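Long-range contacts in SusD homolog (Bacteroides thetaiotaomicron VPI-5482, PDB 3FDH), which probably binds glycans at the bacterial outer membrane, as SusD does: residues A[282-287]-A[317-322]; A[292-297]-A[383-388]. One frame throughout, in Å; residues are numbered along the deposited sequence.

Interaction 1: residues A[282-287]-A[317-322]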
loop_
_atom_site.group_PDB
_atom_site.type_symbol
_atom_site.label_atom_id
_atom_site.label_comp_id
_atom_site.label_asym_id
_atom_site.label_seq_id
_atom_site.Cartn_x
_atom_site.Cartn_y
_atom_site.Cartn_z
ATOM N N ALA A 282 -3.259 -11.442 16.433
ATOM C CA ALA A 282 -3.235 -10.073 15.932
ATOM C C ALA A 282 -4.418 -9.180 16.339
ATOM O O ALA A 282 -4.678 -8.156 15.729
ATOM C CB ALA A 282 -3.122 -10.092 14.407
ATOM N N PHE A 283 -5.112 -9.584 17.371
ATOM C CA PHE A 283 -6.291 -8.856 17.885
ATOM C C PHE A 283 -6.266 -8.605 19.368
ATOM O O PHE A 283 -5.906 -9.465 20.156
ATOM C CB PHE A 283 -7.597 -9.590 17.517
ATOM C CG PHE A 283 -7.833 -9.688 16.046
ATOM C CD1 PHE A 283 -8.232 -8.582 15.325
ATOM C CD2 PHE A 283 -7.686 -10.881 15.385
ATOM C CE1 PHE A 283 -8.436 -8.662 13.961
ATOM C CE2 PHE A 283 -7.898 -10.968 14.019
ATOM C CZ PHE A 283 -8.287 -9.859 13.306
ATOM N N PHE A 284 -6.660 -7.384 19.723
ATOM C CA PHE A 284 -6.776 -6.920 21.083
ATOM C C PHE A 284 -8.193 -6.412 21.362
ATOM O O PHE A 284 -8.858 -5.782 20.540
ATOM C CB PHE A 284 -5.809 -5.778 21.451
ATOM C CG PHE A 284 -4.351 -6.042 21.148
ATOM C CD1 PHE A 284 -3.807 -7.313 21.219
ATOM C CD2 PHE A 284 -3.502 -4.960 20.881
ATOM C CE1 PHE A 284 -2.449 -7.522 20.969
ATOM C CE2 PHE A 284 -2.152 -5.153 20.639
ATOM C CZ PHE A 284 -1.621 -6.446 20.680
ATOM N N THR A 285 -8.626 -6.704 22.575
ATOM C CA THR A 285 -9.941 -6.267 23.023
ATOM C C THR A 285 -9.960 -4.765 23.285
ATOM O O THR A 285 -8.921 -4.085 23.275
ATOM C CB THR A 285 -10.319 -6.921 24.392
ATOM O OG1 THR A 285 -9.434 -6.420 25.415
ATOM C CG2 THR A 285 -10.269 -8.470 24.332
ATOM N N PRO A 286 -11.163 -4.228 23.503
ATOM C CA PRO A 286 -11.243 -2.873 24.017
ATOM C C PRO A 286 -10.607 -2.856 25.404
ATOM O O PRO A 286 -10.310 -3.906 25.981
ATOM C CB PRO A 286 -12.754 -2.611 24.133
ATOM C CG PRO A 286 -13.437 -3.725 23.447
ATOM C CD PRO A 286 -12.485 -4.854 23.305
ATOM N N ILE A 287 -10.372 -1.662 25.916
ATOM C CA ILE A 287 -9.796 -1.514 27.244
ATOM C C ILE A 287 -10.875 -1.833 28.267
ATOM O O ILE A 287 -11.982 -1.326 28.192
ATOM C CB ILE A 287 -9.260 -0.084 27.507
ATOM C CG1 ILE A 287 -8.170 0.291 26.491
ATOM C CG2 ILE A 287 -8.742 -0.001 28.944
ATOM C CD1 ILE A 287 -7.951 1.819 26.291
ATOM N N TYR A 317 -15.312 -0.976 20.243
ATOM C CA TYR A 317 -14.744 -2.105 19.490
ATOM C C TYR A 317 -13.277 -2.363 19.721
ATOM O O TYR A 317 -12.464 -1.467 19.942
ATOM C CB TYR A 317 -14.972 -1.900 17.980
ATOM C CG TYR A 317 -16.427 -1.725 17.597
ATOM C CD1 TYR A 317 -17.291 -2.827 17.570
ATOM C CD2 TYR A 317 -16.964 -0.457 17.308
ATOM C CE1 TYR A 317 -18.614 -2.682 17.255
ATOM C CE2 TYR A 317 -18.314 -0.310 16.994
ATOM C CZ TYR A 317 -19.130 -1.431 16.962
ATOM O OH TYR A 317 -20.479 -1.310 16.669
ATOM N N GLY A 318 -12.985 -3.639 19.617
ATOM C CA GLY A 318 -11.641 -4.171 19.681
ATOM C C GLY A 318 -10.876 -3.700 18.472
ATOM O O GLY A 318 -11.416 -3.015 17.598
ATOM N N ILE A 319 -9.615 -4.104 18.407
ATOM C CA ILE A 319 -8.726 -3.594 17.390
ATOM C C ILE A 319 -7.735 -4.617 16.888
ATOM O O ILE A 319 -7.554 -5.639 17.493
ATOM C CB ILE A 319 -7.870 -2.418 17.968
ATOM C CG1 ILE A 319 -7.163 -2.871 19.255
ATOM C CG2 ILE A 319 -8.740 -1.128 18.177
ATOM C CD1 ILE A 319 -6.105 -1.947 19.841
ATOM N N SER A 320 -7.124 -4.312 15.736
ATOM C CA SER A 320 -5.984 -5.096 15.286
ATOM C C SER A 320 -4.767 -4.659 16.125
ATOM O O SER A 320 -4.659 -3.505 16.536
ATOM C CB SER A 320 -5.687 -4.922 13.793
ATOM O OG SER A 320 -5.161 -3.632 13.494
ATOM N N ALA A 321 -3.842 -5.582 16.342
ATOM C CA ALA A 321 -2.606 -5.310 17.097
ATOM C C ALA A 321 -1.785 -4.198 16.417
ATOM O O ALA A 321 -1.036 -3.427 17.038
ATOM C CB ALA A 321 -1.768 -6.607 17.209
ATOM N N PHE A 322 -2.024 -4.110 15.122
ATOM C CA PHE A 322 -1.260 -3.239 14.214
ATOM C C PHE A 322 -1.363 -1.731 14.509
ATOM O O PHE A 322 -0.450 -0.962 14.207
ATOM C CB PHE A 322 -1.644 -3.507 12.759
ATOM C CG PHE A 322 -1.334 -4.906 12.319
ATOM C CD1 PHE A 322 -0.021 -5.343 12.255
ATOM C CD2 PHE A 322 -2.369 -5.803 12.060
ATOM C CE1 PHE A 322 0.256 -6.626 11.869
ATOM C CE2 PHE A 322 -2.109 -7.084 11.693
ATOM C CZ PHE A 322 -0.780 -7.513 11.599
#
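Phe-284 and Ile-319 bond to each other through both backbone groups. Phe-284 N gives its hydrogen to Ile-319 O at 3.0 Å, and Ile-319 N returns one to Phe-284 O at 2.8 Å. This is the hydrogen-bonded pair of a two-stranded antiparallel ribbon. Phe-283 and Ser-320 form the adjoining non-hydrogen-bonded pair. A third bond, Ala-321 N to Ala-282 O at 2.8 Å, comes where 317-322 turns into a 3-10 segment. Its donor stands well above the carbonyl plane, 53° out of it. The same oxygen takes a CA-H...O contact from Ser-320.

The Phe-284 ring makes most of the side-chain contacts. Ala-321 CB lies over one face, 3.9 Å from the ring centroid, as a CH-pi contact. Ile-319 CD1 comes up at the ring edge. Ile-319 CG1 sits between its own N and carbonyl carbon (chi1 53°), and it meets Phe-284 CB at 3.9 Å. At the far end, Pro-286 CD rests on Gly-318 CA at 3.8 Å.

Phe-283 and Ser-320 point to the other face of the ribbon, where both touch Trp-425. Ser-320 OG is hydrogen-bonded to Glu-52. Helix 354-379 meets Ala-282 through Ile-372 and Phe-284 through Leu-379. Helix 250-258 packs on Ile-319 and Phe-322. The ribbon is thus a short, buried piece of strand in a mostly helical SusD-like chain.

Interaction 2: residues A[292-297]-A[383-388]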
loop_
_atom_site.group_PDB
_atom_site.type_symbol
_atom_site.label_atom_id
_atom_site.label_comp_id
_atom_site.label_asym_id
_atom_site.label_seq_id
_atom_site.Cartn_x
_atom_site.Cartn_y
_atom_site.Cartn_z
ATOM N N ARG A 292 -6.163 -4.093 27.937
ATOM C CA ARG A 292 -6.674 -4.752 26.754
ATOM C C ARG A 292 -6.131 -6.152 26.900
ATOM O O ARG A 292 -5.143 -6.378 27.616
ATOM C CB ARG A 292 -6.133 -4.185 25.438
ATOM C CG ARG A 292 -6.412 -2.735 25.179
ATOM C CD ARG A 292 -5.958 -2.399 23.785
ATOM N NE ARG A 292 -6.122 -1.000 23.461
ATOM C CZ ARG A 292 -7.213 -0.527 22.898
ATOM N NH1 ARG A 292 -8.189 -1.364 22.609
ATOM N NH2 ARG A 292 -7.316 0.756 22.601
ATOM N N SER A 293 -6.797 -7.085 26.239
ATOM C CA SER A 293 -6.356 -8.466 26.215
ATOM C C SER A 293 -6.184 -8.943 24.796
ATOM O O SER A 293 -6.958 -8.589 23.923
ATOM C CB SER A 293 -7.371 -9.360 26.910
ATOM O OG SER A 293 -7.512 -8.985 28.261
ATOM N N GLN A 294 -5.155 -9.748 24.587
ATOM C CA GLN A 294 -4.888 -10.347 23.274
ATOM C C GLN A 294 -5.765 -11.592 23.220
ATOM O O GLN A 294 -5.643 -12.480 24.063
ATOM C CB GLN A 294 -3.412 -10.687 23.166
ATOM C CG GLN A 294 -2.954 -11.274 21.871
ATOM C CD GLN A 294 -1.489 -11.640 21.922
ATOM O OE1 GLN A 294 -0.953 -11.914 22.987
ATOM N NE2 GLN A 294 -0.829 -11.649 20.764
ATOM N N VAL A 295 -6.655 -11.620 22.231
ATOM C CA VAL A 295 -7.667 -12.675 22.078
ATOM C C VAL A 295 -7.843 -13.176 20.645
ATOM O O VAL A 295 -7.398 -12.561 19.695
ATOM C CB VAL A 295 -9.056 -12.204 22.631
ATOM C CG1 VAL A 295 -8.999 -11.855 24.151
ATOM C CG2 VAL A 295 -9.589 -11.015 21.837
ATOM N N ALA A 296 -8.446 -14.355 20.529
ATOM C CA ALA A 296 -8.739 -14.957 19.221
ATOM C C ALA A 296 -9.839 -14.157 18.553
ATOM O O ALA A 296 -10.644 -13.518 19.218
ATOM C CB ALA A 296 -9.147 -16.437 19.344
ATOM N N ALA A 297 -9.800 -14.184 17.233
ATOM C CA ALA A 297 -10.755 -13.470 16.393
ATOM C C ALA A 297 -12.211 -13.849 16.700
ATOM O O ALA A 297 -13.110 -13.053 16.466
ATOM C CB ALA A 297 -10.440 -13.665 14.897
ATOM N N LEU A 383 -1.462 -4.222 28.366
ATOM C CA LEU A 383 -1.955 -5.407 27.665
ATOM C C LEU A 383 -1.681 -6.688 28.396
ATOM O O LEU A 383 -0.626 -6.869 28.973
ATOM C CB LEU A 383 -1.297 -5.502 26.266
ATOM C CG LEU A 383 -1.586 -6.766 25.430
ATOM C CD1 LEU A 383 -3.002 -6.772 24.903
ATOM C CD2 LEU A 383 -0.615 -6.943 24.253
ATOM N N ASN A 384 -2.694 -7.542 28.377
ATOM C CA ASN A 384 -2.610 -8.937 28.828
ATOM C C ASN A 384 -2.446 -9.758 27.559
ATOM O O ASN A 384 -3.323 -9.755 26.694
ATOM C CB ASN A 384 -3.911 -9.429 29.471
ATOM C CG ASN A 384 -4.176 -8.854 30.843
ATOM O OD1 ASN A 384 -3.264 -8.647 31.656
ATOM N ND2 ASN A 384 -5.459 -8.676 31.140
ATOM N N THR A 385 -1.323 -10.429 27.393
ATOM C CA THR A 385 -1.144 -11.262 26.210
ATOM C C THR A 385 -1.873 -12.592 26.409
ATOM O O THR A 385 -2.315 -12.939 27.516
ATOM C CB THR A 385 0.328 -11.553 25.936
ATOM O OG1 THR A 385 0.883 -12.122 27.120
ATOM C CG2 THR A 385 1.107 -10.308 25.605
ATOM N N ASN A 386 -2.055 -13.324 25.319
ATOM C CA ASN A 386 -2.580 -14.669 25.448
ATOM C C ASN A 386 -1.370 -15.608 25.467
ATOM O O ASN A 386 -0.259 -15.181 25.829
ATOM C CB ASN A 386 -3.698 -15.055 24.449
ATOM C CG ASN A 386 -3.272 -15.046 23.011
ATOM O OD1 ASN A 386 -2.070 -15.046 22.711
ATOM N ND2 ASN A 386 -4.283 -15.024 22.075
ATOM N N SER A 387 -1.588 -16.869 25.112
ATOM C CA SER A 387 -0.506 -17.879 25.147
ATOM C C SER A 387 -0.051 -18.216 23.755
ATOM O O SER A 387 0.638 -19.195 23.539
ATOM C CB SER A 387 -0.910 -19.171 25.860
ATOM O OG SER A 387 -1.078 -18.981 27.242
ATOM N N SER A 388 -0.470 -17.405 22.798
ATOM C CA SER A 388 -0.054 -17.638 21.418
ATOM C C SER A 388 1.457 -17.598 21.299
ATOM O O SER A 388 2.151 -16.867 22.014
ATOM C CB SER A 388 -0.686 -16.667 20.444
ATOM O OG SER A 388 -0.357 -15.327 20.745
#
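Gln-294 is bonded to 383-388 through both its backbone and its side chain. Its N donates to Asn-384 O at 2.8 Å, nearly straight along the carbonyl. Two residues earlier, Arg-292 O accepts from Asn-384 N, also at 2.8 Å and in the carbonyl plane. The two bonds join the short parallel strands 292-293 and 383-384. CA-H groups of Leu-383 and Ser-293 add weaker contacts to the same two oxygens.

Beyond the strands the Gln-294 side chain carries the pairing on. CG is anti to the backbone N (chi1 -178°) and the chain runs extended from there. OE1 accepts from Asn-386 N at 2.9 Å, with the donor tilted 27° from the amide plane. NE2 is satisfied by Arg-281 O.

The amides of Gln-294 and Asn-386 are stacked, their planes 15° apart. Gln-294 OE1 and Asn-386 OD1 lie 3.3 Å apart, but both are acceptors and make no bond. OD1 instead takes Ser-388 N at 2.9 Å and Ser-388 OG at 2.6 Å. The hydroxyl lies in the amide plane on a lone pair, while the N-H comes from above the plane. Ser-388 OG in turn has Arg-281 NH1 as a partner. Asn-386 ND2 gives to Asn-280 O.

Leu-383 CD1 lies on the backbone at Arg-292 O and touches Arg-292 CB at 4.1 Å. Ile-376 of helix 354-379 packs against Leu-383, Gln-294 and Thr-385. The guanidinium of Arg-292 leads away, to Thr-285 O and Tyr-324 OH.

Two motifs meet here: a minimal parallel sheet of two bridges, and an Asx turn in which Asn-386 OD1 accepts from the backbone N two residues on. Both belong to the loops of a predominantly helical SusD-like fold.

How the interactions relate
Interactions 1 and 2 lie side by side, their centres 9 Å apart. Their segments alternate along the chain, so each contact closes a loop that includes part of the other. Thr-285 joins them most directly: its OG1 is 2.8 Å from Ser-293 N and its O is 2.9 Å from Arg-292 NH1, both probable hydrogen bonds. Backbone bonds of Phe-283 with Val-295 and Thr-285 with Ser-293 also tie 282-287 to 292-297. Packing adds to this, with Ile-319 CD1 lying 3.5 Å from Arg-292 NH1. Phe-284 of interaction 1 touches Gln-294 and Leu-383 of interaction 2. Helix 354-379 packs against both contacts.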